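Local coordinates for PurR transcriptional regulator (Vibrio parahaemolyticus, PDB 3D8U), which probably regulates transcription by binding cis-regulatory DNA, as a member of the LacI/PurR family of transcription factors, at residues H140-A145 / D154-T159; G124-R129 / N183-S188; G62-G67 / P84-A89. One frame throughout, in Å; residues are numbered along the deposited sequence.

Contact 1 (H140-A145 / D154-T159)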
loop_
_atom_site.group_PDB
_atom_site.type_symbol
_atom_site.label_atom_id
_atom_site.label_comp_id
_atom_site.label_asym_id
_atom_site.label_seq_id
_atom_site.Cartn_x
_atom_site.Cartn_y
_atom_site.Cartn_z
ATOM N N HIS B 140 -1.512 -18.468 16.401
ATOM C CA HIS B 140 -1.066 -19.727 16.932
ATOM C C HIS B 140 0.380 -19.608 17.343
ATOM O O HIS B 140 0.767 -20.084 18.411
ATOM C CB HIS B 140 -1.201 -20.795 15.875
ATOM C CG HIS B 140 -2.585 -21.322 15.736
ATOM N ND1 HIS B 140 -3.034 -21.939 14.590
ATOM C CD2 HIS B 140 -3.617 -21.354 16.607
ATOM C CE1 HIS B 140 -4.281 -22.334 14.761
ATOM N NE2 HIS B 140 -4.658 -21.994 15.979
ATOM N N GLY B 141 1.179 -18.958 16.503
ATOM C CA GLY B 141 2.578 -18.786 16.823
ATOM C C GLY B 141 2.654 -18.114 18.164
ATOM O O GLY B 141 3.440 -18.482 19.008
ATOM N N TRP B 142 1.792 -17.140 18.370
ATOM C CA TRP B 142 1.872 -16.330 19.567
ATOM C C TRP B 142 1.397 -17.128 20.763
ATOM O O TRP B 142 1.973 -17.024 21.849
ATOM C CB TRP B 142 1.093 -15.026 19.391
ATOM C CG TRP B 142 0.706 -14.353 20.651
ATOM C CD1 TRP B 142 1.519 -13.635 21.490
ATOM C CD2 TRP B 142 -0.605 -14.324 21.239
ATOM N NE1 TRP B 142 0.784 -13.155 22.569
ATOM C CE2 TRP B 142 -0.515 -13.563 22.438
ATOM C CE3 TRP B 142 -1.838 -14.877 20.884
ATOM C CZ2 TRP B 142 -1.611 -13.349 23.278
ATOM C CZ3 TRP B 142 -2.943 -14.634 21.721
ATOM C CH2 TRP B 142 -2.811 -13.888 22.906
ATOM N N GLN B 143 0.374 -17.948 20.554
ATOM C CA GLN B 143 -0.249 -18.701 21.655
ATOM C C GLN B 143 0.671 -19.782 22.122
ATOM O O GLN B 143 0.753 -20.066 23.298
ATOM C CB GLN B 143 -1.568 -19.296 21.227
ATOM C CG GLN B 143 -2.550 -18.250 20.850
ATOM C CD GLN B 143 -3.911 -18.774 20.662
ATOM O OE1 GLN B 143 -4.119 -19.772 19.988
ATOM N NE2 GLN B 143 -4.877 -18.091 21.250
ATOM N N SER B 144 1.405 -20.357 21.183
ATOM C CA SER B 144 2.446 -21.310 21.518
ATOM C C SER B 144 3.423 -20.667 22.503
ATOM O O SER B 144 3.517 -21.077 23.667
ATOM C CB SER B 144 3.173 -21.767 20.257
ATOM O OG SER B 144 3.902 -22.954 20.536
ATOM N N ALA B 145 4.120 -19.639 22.036
ATOM C CA ALA B 145 5.085 -18.922 22.863
ATOM C C ALA B 145 4.589 -18.646 24.298
ATOM O O ALA B 145 5.372 -18.817 25.264
ATOM C CB ALA B 145 5.483 -17.641 22.191
ATOM N N ASP B 154 -4.995 -15.584 26.231
ATOM C CA ASP B 154 -6.336 -15.339 25.733
ATOM C C ASP B 154 -6.649 -13.864 25.732
ATOM O O ASP B 154 -7.748 -13.467 26.051
ATOM C CB ASP B 154 -7.409 -16.196 26.475
ATOM C CG ASP B 154 -7.034 -16.496 27.939
ATOM O OD1 ASP B 154 -5.934 -16.002 28.354
ATOM O OD2 ASP B 154 -7.822 -17.209 28.663
ATOM N N HIS B 155 -5.665 -13.046 25.388
ATOM C CA HIS B 155 -5.902 -11.606 25.274
ATOM C C HIS B 155 -5.537 -11.177 23.892
ATOM O O HIS B 155 -4.486 -10.551 23.638
ATOM C CB HIS B 155 -5.259 -10.781 26.414
ATOM C CG HIS B 155 -5.936 -11.008 27.729
ATOM N ND1 HIS B 155 -7.254 -10.664 27.952
ATOM C CD2 HIS B 155 -5.527 -11.658 28.847
ATOM C CE1 HIS B 155 -7.603 -11.030 29.176
ATOM N NE2 HIS B 155 -6.577 -11.644 29.738
ATOM N N PHE B 156 -6.424 -11.568 22.985
ATOM C CA PHE B 156 -6.240 -11.249 21.582
ATOM C C PHE B 156 -7.493 -10.662 20.940
ATOM O O PHE B 156 -8.620 -10.935 21.406
ATOM C CB PHE B 156 -5.746 -12.471 20.817
ATOM C CG PHE B 156 -6.716 -13.580 20.750
ATOM C CD1 PHE B 156 -6.633 -14.643 21.621
ATOM C CD2 PHE B 156 -7.704 -13.602 19.794
ATOM C CE1 PHE B 156 -7.522 -15.719 21.550
ATOM C CE2 PHE B 156 -8.609 -14.691 19.724
ATOM C CZ PHE B 156 -8.492 -15.739 20.599
ATOM N N LEU B 157 -7.286 -9.867 19.885
ATOM C CA LEU B 157 -8.373 -9.375 19.052
ATOM C C LEU B 157 -8.078 -9.630 17.605
ATOM O O LEU B 157 -6.993 -9.239 17.132
ATOM C CB LEU B 157 -8.500 -7.869 19.202
ATOM C CG LEU B 157 -9.563 -7.225 20.060
ATOM C CD1 LEU B 157 -10.211 -8.224 21.001
ATOM C CD2 LEU B 157 -8.889 -6.118 20.846
ATOM N N THR B 158 -9.022 -10.222 16.873
ATOM C CA THR B 158 -8.854 -10.301 15.413
ATOM C C THR B 158 -10.072 -9.802 14.638
ATOM O O THR B 158 -11.189 -9.870 15.138
ATOM C CB THR B 158 -8.502 -11.711 14.967
ATOM O OG1 THR B 158 -9.433 -12.632 15.538
ATOM C CG2 THR B 158 -7.085 -12.092 15.419
ATOM N N THR B 159 -9.877 -9.272 13.434
ATOM C CA THR B 159 -11.032 -9.008 12.568
ATOM C C THR B 159 -10.856 -9.639 11.217
ATOM O O THR B 159 -9.745 -9.896 10.759
ATOM C CB THR B 159 -11.338 -7.503 12.345
ATOM O OG1 THR B 159 -10.265 -6.876 11.628
ATOM C CG2 THR B 159 -11.570 -6.776 13.675
#
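Trp142 and Phe156 carry this contact, with Gln143 meeting the same phenyl ring at another of its atoms. The indole of Trp142 reaches the strand with the far end of its six-membered ring: CZ3 lies 3.7 Å from Phe156 CB and equally close to Phe156 CD1. Its neighbour CH2 comes within 3.8 Å of the backbone O of His155, an approach oblique to the indole plane, while the backbone N of His155 lies in that plane at the ring's edge. The aromatic group therefore meets both the start of a side chain and the polypeptide leading into it. The first bond of the Trp142 side chain points toward segment 154-159, and chi1 (160°) sets CG anti to the backbone N. Phe156 has CG in the crowded position between its own N and carbonyl carbon (chi1 66°), and the two side chains cross obliquely.

Gln143, one residue further along the helix, runs out extended beyond CG, and its amide NE2 stands 3.6 Å from Phe156 CE1. The amide and phenyl planes are 79° apart, close to perpendicular, and the nitrogen comes in obliquely to the ring. NE2 has a polar partner in Pro153 O, just ahead of Asp154, through a weak hydrogen bond. On the sheet side, the rings of Trp142 and Phe125 also meet, so the indole is packed against two strands.

Burial differs across the contact: Trp142 is buried, whereas Gln143 and Phe156 remain partly exposed. Helix 133-148 is thus laid against strand 156-159 chiefly by Trp142 and Phe156, with the Gln143 amide beside the phenyl ring, the packing of a beta-alpha-beta crossover in which strand 123-128, this helix and strand 156-159 follow in succession.

Contact 2 (G124-R129 / N183-S188)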
loop_
_atom_site.group_PDB
_atom_site.type_symbol
_atom_site.label_atom_id
_atom_site.label_comp_id
_atom_site.label_asym_id
_atom_site.label_seq_id
_atom_site.Cartn_x
_atom_site.Cartn_y
_atom_site.Cartn_z
ATOM N N GLY B 124 -0.604 -8.897 24.728
ATOM C CA GLY B 124 -1.834 -9.006 23.988
ATOM C C GLY B 124 -1.477 -9.136 22.526
ATOM O O GLY B 124 -0.329 -8.877 22.114
ATOM N N PHE B 125 -2.462 -9.524 21.731
ATOM C CA PHE B 125 -2.268 -9.661 20.291
ATOM C C PHE B 125 -3.362 -8.924 19.542
ATOM O O PHE B 125 -4.547 -9.075 19.856
ATOM C CB PHE B 125 -2.346 -11.149 19.942
ATOM C CG PHE B 125 -2.119 -11.464 18.498
ATOM C CD1 PHE B 125 -0.833 -11.738 18.026
ATOM C CD2 PHE B 125 -3.194 -11.543 17.613
ATOM C CE1 PHE B 125 -0.614 -12.080 16.681
ATOM C CE2 PHE B 125 -2.991 -11.881 16.249
ATOM C CZ PHE B 125 -1.702 -12.146 15.787
ATOM N N ILE B 126 -2.994 -8.167 18.531
ATOM C CA ILE B 126 -4.011 -7.614 17.681
ATOM C C ILE B 126 -3.658 -7.967 16.252
ATOM O O ILE B 126 -2.563 -7.662 15.799
ATOM C CB ILE B 126 -4.088 -6.095 17.845
ATOM C CG1 ILE B 126 -4.457 -5.721 19.278
ATOM C CG2 ILE B 126 -5.122 -5.528 16.935
ATOM C CD1 ILE B 126 -4.064 -4.288 19.630
ATOM N N GLY B 127 -4.582 -8.596 15.536
ATOM C CA GLY B 127 -4.366 -8.866 14.110
ATOM C C GLY B 127 -5.583 -8.758 13.208
ATOM O O GLY B 127 -6.720 -8.759 13.684
ATOM N N ALA B 128 -5.368 -8.669 11.898
ATOM C CA ALA B 128 -6.514 -8.637 10.991
ATOM C C ALA B 128 -6.432 -9.531 9.780
ATOM O O ALA B 128 -5.476 -10.272 9.586
ATOM C CB ALA B 128 -6.804 -7.242 10.571
ATOM N N ARG B 129 -7.445 -9.393 8.930
ATOM C CA ARG B 129 -7.807 -10.380 7.894
ATOM C C ARG B 129 -7.601 -11.791 8.442
ATOM O O ARG B 129 -6.918 -12.612 7.853
ATOM C CB ARG B 129 -7.180 -10.118 6.503
ATOM C CG ARG B 129 -5.877 -9.359 6.468
ATOM C CD ARG B 129 -4.687 -10.246 6.785
ATOM N NE ARG B 129 -4.064 -10.816 5.582
ATOM C CZ ARG B 129 -3.333 -11.934 5.573
ATOM N NH1 ARG B 129 -3.134 -12.622 6.707
ATOM N NH2 ARG B 129 -2.813 -12.379 4.424
ATOM N N ASN B 183 0.928 -5.429 29.230
ATOM C CA ASN B 183 2.178 -4.678 29.148
ATOM C C ASN B 183 3.069 -4.908 27.919
ATOM O O ASN B 183 4.195 -4.437 27.877
ATOM C CB ASN B 183 2.981 -4.818 30.437
ATOM C CG ASN B 183 3.707 -6.129 30.548
ATOM O OD1 ASN B 183 3.939 -6.818 29.571
ATOM N ND2 ASN B 183 4.093 -6.470 31.752
ATOM N N ALA B 184 2.567 -5.645 26.937
ATOM C CA ALA B 184 3.137 -5.611 25.581
ATOM C C ALA B 184 2.090 -5.973 24.499
ATOM O O ALA B 184 1.034 -6.568 24.807
ATOM C CB ALA B 184 4.359 -6.505 25.479
ATOM N N LEU B 185 2.396 -5.648 23.251
ATOM C CA LEU B 185 1.503 -5.978 22.170
ATOM C C LEU B 185 2.192 -6.650 21.001
ATOM O O LEU B 185 3.278 -6.214 20.591
ATOM C CB LEU B 185 0.884 -4.693 21.668
ATOM C CG LEU B 185 -0.596 -4.388 21.810
ATOM C CD1 LEU B 185 -1.187 -5.096 22.975
ATOM C CD2 LEU B 185 -0.745 -2.874 21.948
ATOM N N VAL B 186 1.576 -7.690 20.442
ATOM C CA VAL B 186 2.046 -8.222 19.158
ATOM C C VAL B 186 1.043 -7.771 18.121
ATOM O O VAL B 186 -0.123 -8.099 18.215
ATOM C CB VAL B 186 2.082 -9.769 19.099
ATOM C CG1 VAL B 186 2.573 -10.234 17.743
ATOM C CG2 VAL B 186 2.942 -10.360 20.183
ATOM N N CYS B 187 1.479 -7.035 17.126
ATOM C CA CYS B 187 0.587 -6.631 16.072
ATOM C C CYS B 187 0.850 -7.403 14.797
ATOM O O CYS B 187 2.016 -7.496 14.333
ATOM C CB CYS B 187 0.816 -5.170 15.776
ATOM S SG CYS B 187 0.437 -4.197 17.181
ATOM N N SER B 188 -0.222 -7.899 14.192
ATOM C CA SER B 188 -0.076 -8.660 12.978
ATOM C C SER B 188 0.522 -7.835 11.825
ATOM O O SER B 188 1.181 -8.402 10.932
ATOM C CB SER B 188 -1.416 -9.209 12.553
ATOM O OG SER B 188 -2.162 -8.193 11.933
#
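Neighbouring parallel strands of the sheet that cores one lobe of a periplasmic-binding-protein-like fold meet here, Gly124, Phe125 and Ile126 pairing with Leu185, Val186 and Cys187. The two axes diverge by 25°, a modest twist. A ladder of backbone bonds alternates between the chains: Gly124 N donates to Ala184 O (2.8 Å), Val186 N to Gly124 O, Ile126 N to Val186 O (2.9 Å) and Ser188 N to Ile126 O.

Beyond the last backbone rung a side chain takes over. Ser188 OG, placed between its own N and carbonyl carbon by chi1 of 79°, accepts the N-H of Ala128 at 3.2 Å, with an N-H...O angle of 148°.

On one face, Phe125 lies beside Val186: ring atom CD1 is 3.7 Å from Val186 CB, and CE1 is 3.8 Å from Val186 CG1. The approach is oblique to the ring, and Leu216 adjoins both side chains, while Leu135 and Leu139 of helix 133-148 touch Phe125. On the other face the tip of Ile126, CD1, reaches Leu185 CG at 4.1 Å, and helices 165-178 and 190-203 pack against this pair. All the touching residues are buried. Apolar side chains on both faces of a twisted parallel ladder, with helices packed against them, are characteristic of an open alpha/beta sheet of Rossmann-like type.

Contact 3 (G62-G67 / P84-A89)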
loop_
_atom_site.group_PDB
_atom_site.type_symbol
_atom_site.label_atom_id
_atom_site.label_comp_id
_atom_site.label_asym_id
_atom_site.label_seq_id
_atom_site.Cartn_x
_atom_site.Cartn_y
_atom_site.Cartn_z
ATOM N N GLY B 62 3.342 -20.645 -17.763
ATOM C CA GLY B 62 2.897 -21.050 -16.437
ATOM C C GLY B 62 2.150 -19.923 -15.757
ATOM O O GLY B 62 2.169 -18.787 -16.225
ATOM N N VAL B 63 1.495 -20.237 -14.647
ATOM C CA VAL B 63 0.746 -19.248 -13.881
ATOM C C VAL B 63 1.127 -19.317 -12.401
ATOM O O VAL B 63 1.412 -20.395 -11.878
ATOM C CB VAL B 63 -0.787 -19.423 -14.088
ATOM C CG1 VAL B 63 -1.199 -20.888 -13.963
ATOM C CG2 VAL B 63 -1.595 -18.533 -13.141
ATOM N N VAL B 64 1.134 -18.166 -11.731
ATOM C CA VAL B 64 1.542 -18.108 -10.323
ATOM C C VAL B 64 0.466 -17.465 -9.456
ATOM O O VAL B 64 -0.069 -16.412 -9.799
ATOM C CB VAL B 64 2.941 -17.443 -10.149
ATOM C CG1 VAL B 64 3.120 -16.315 -11.128
ATOM C CG2 VAL B 64 3.159 -16.957 -8.733
ATOM N N LEU B 65 0.155 -18.126 -8.339
ATOM C CA LEU B 65 -0.993 -17.778 -7.502
ATOM C C LEU B 65 -0.667 -17.642 -6.021
ATOM O O LEU B 65 0.146 -18.392 -5.476
ATOM C CB LEU B 65 -2.091 -18.831 -7.647
ATOM C CG LEU B 65 -2.702 -19.086 -9.020
ATOM C CD1 LEU B 65 -3.884 -20.012 -8.847
ATOM C CD2 LEU B 65 -3.129 -17.792 -9.693
ATOM N N PHE B 66 -1.336 -16.695 -5.374
ATOM C CA PHE B 66 -1.204 -16.499 -3.946
ATOM C C PHE B 66 -2.208 -17.358 -3.199
ATOM O O PHE B 66 -3.299 -17.626 -3.706
ATOM C CB PHE B 66 -1.414 -15.030 -3.622
ATOM C CG PHE B 66 -0.252 -14.175 -3.986
ATOM C CD1 PHE B 66 0.529 -13.591 -2.998
ATOM C CD2 PHE B 66 0.085 -13.970 -5.316
ATOM C CE1 PHE B 66 1.632 -12.794 -3.322
ATOM C CE2 PHE B 66 1.191 -13.186 -5.656
ATOM C CZ PHE B 66 1.965 -12.594 -4.651
ATOM N N GLY B 67 -1.829 -17.799 -1.999
ATOM C CA GLY B 67 -2.709 -18.593 -1.137
ATOM C C GLY B 67 -2.870 -20.035 -1.579
ATOM O O GLY B 67 -2.678 -20.372 -2.746
ATOM N N PRO B 84 2.581 -25.351 -15.535
ATOM C CA PRO B 84 3.140 -25.266 -14.175
ATOM C C PRO B 84 2.550 -24.141 -13.309
ATOM O O PRO B 84 2.187 -23.083 -13.830
ATOM C CB PRO B 84 4.639 -25.017 -14.422
ATOM C CG PRO B 84 4.833 -25.059 -15.945
ATOM C CD PRO B 84 3.500 -24.764 -16.527
ATOM N N VAL B 85 2.481 -24.386 -11.997
ATOM C CA VAL B 85 1.859 -23.474 -11.020
ATOM C C VAL B 85 2.753 -23.184 -9.810
ATOM O O VAL B 85 3.348 -24.104 -9.226
ATOM C CB VAL B 85 0.494 -24.019 -10.483
ATOM C CG1 VAL B 85 -0.675 -23.535 -11.326
ATOM C CG2 VAL B 85 0.506 -25.541 -10.395
ATOM N N LEU B 86 2.824 -21.907 -9.427
ATOM C CA LEU B 86 3.544 -21.494 -8.211
ATOM C C LEU B 86 2.642 -20.787 -7.181
ATOM O O LEU B 86 2.239 -19.633 -7.360
ATOM C CB LEU B 86 4.750 -20.604 -8.554
ATOM C CG LEU B 86 5.976 -20.535 -7.622
ATOM C CD1 LEU B 86 6.856 -19.360 -8.008
ATOM C CD2 LEU B 86 5.619 -20.425 -6.163
ATOM N N GLU B 87 2.335 -21.482 -6.093
ATOM C CA GLU B 87 1.616 -20.859 -4.996
ATOM C C GLU B 87 2.583 -20.042 -4.153
ATOM O O GLU B 87 3.632 -20.533 -3.753
ATOM C CB GLU B 87 0.890 -21.919 -4.166
ATOM C CG GLU B 87 -0.479 -22.298 -4.755
ATOM C CD GLU B 87 -0.981 -23.681 -4.334
ATOM O OE1 GLU B 87 -0.154 -24.614 -4.186
ATOM O OE2 GLU B 87 -2.216 -23.837 -4.181
ATOM N N ILE B 88 2.263 -18.775 -3.929
ATOM C CA ILE B 88 2.959 -18.023 -2.897
ATOM C C ILE B 88 2.174 -18.343 -1.643
ATOM O O ILE B 88 1.168 -17.698 -1.334
ATOM C CB ILE B 88 3.004 -16.501 -3.141
ATOM C CG1 ILE B 88 3.341 -16.168 -4.607
ATOM C CG2 ILE B 88 3.971 -15.837 -2.171
ATOM C CD1 ILE B 88 4.657 -16.776 -5.166
ATOM N N ALA B 89 2.631 -19.385 -0.959
ATOM C CA ALA B 89 1.911 -19.988 0.135
ATOM C C ALA B 89 2.862 -20.886 0.937
ATOM O O ALA B 89 3.914 -21.284 0.421
ATOM C CB ALA B 89 0.715 -20.785 -0.397
#
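Ile88 lies over one face of the Phe66 ring, side by side with it and pointing the same way. Its CG1 stands 3.7 Å from the centroid of the Phe66 ring and only 8° off the ring normal, a CH-pi contact over the centre of the face. Ile88 CG1 is anti to its carbonyl carbon (chi1 -44°), and the next carbon, CD1, turns to Val64 CG2 at 3.9 Å, a neighbour it crosses at a slant. Val64 CB in turn rests 4.0 Å from Leu86 CB. These four side chains share one face of the sheet, which helices 16-32 and 236-251 pack against; Phe21 of the first makes an edge-to-face contact with Phe66.

The opposite face pairs Val63 with Val85 and also carries Glu87. The two valines stand alongside each other, CG1 of Val63 being 3.8 Å from CG1 of Val85. Further on, the aliphatic part of Glu87 passes Gly67, with CG of Glu87 3.5 Å from O of Gly67. Glu87 OE2 is hydrogen-bonded to Ser93 OG, and the residue as a whole is buried.

Between the two layers of side chains, backbone bonds zigzag from strand to strand. Val63 N donates to Pro84 O at 3.0 Å, Leu86 N to Val63 O, Leu65 N to Leu86 O and Ile88 N to Leu65 O. The last rung, Gly67 N to Ile88 O, is 3.1 Å. With helix 72-80 linking the two strands in the chain, this is the parallel pair of a beta-alpha-beta unit in an open alpha/beta sheet.

Contact 3 comes first along the chain, and contact 1 then falls within the sequence span that separates the two segments of contact 2. Contacts 1 and 2 have centres about 8 Å apart and share one sheet: strand 123-128 lies between 156-159 and 184-187, and probable hydrogen bonds join Leu157 N to Phe125 O (2.9 Å) and Leu157 O to Gly127 N. Contact 3 belongs to the other parallel sheet, its centre about 29 Å from the centre of each of the other two, on the opposite side of the chain's centre. Two separate alpha/beta sheets are consistent with the two-lobed architecture of the periplasmic-binding-protein-like fold, in which relatives of the LacI family bind effectors between the lobes.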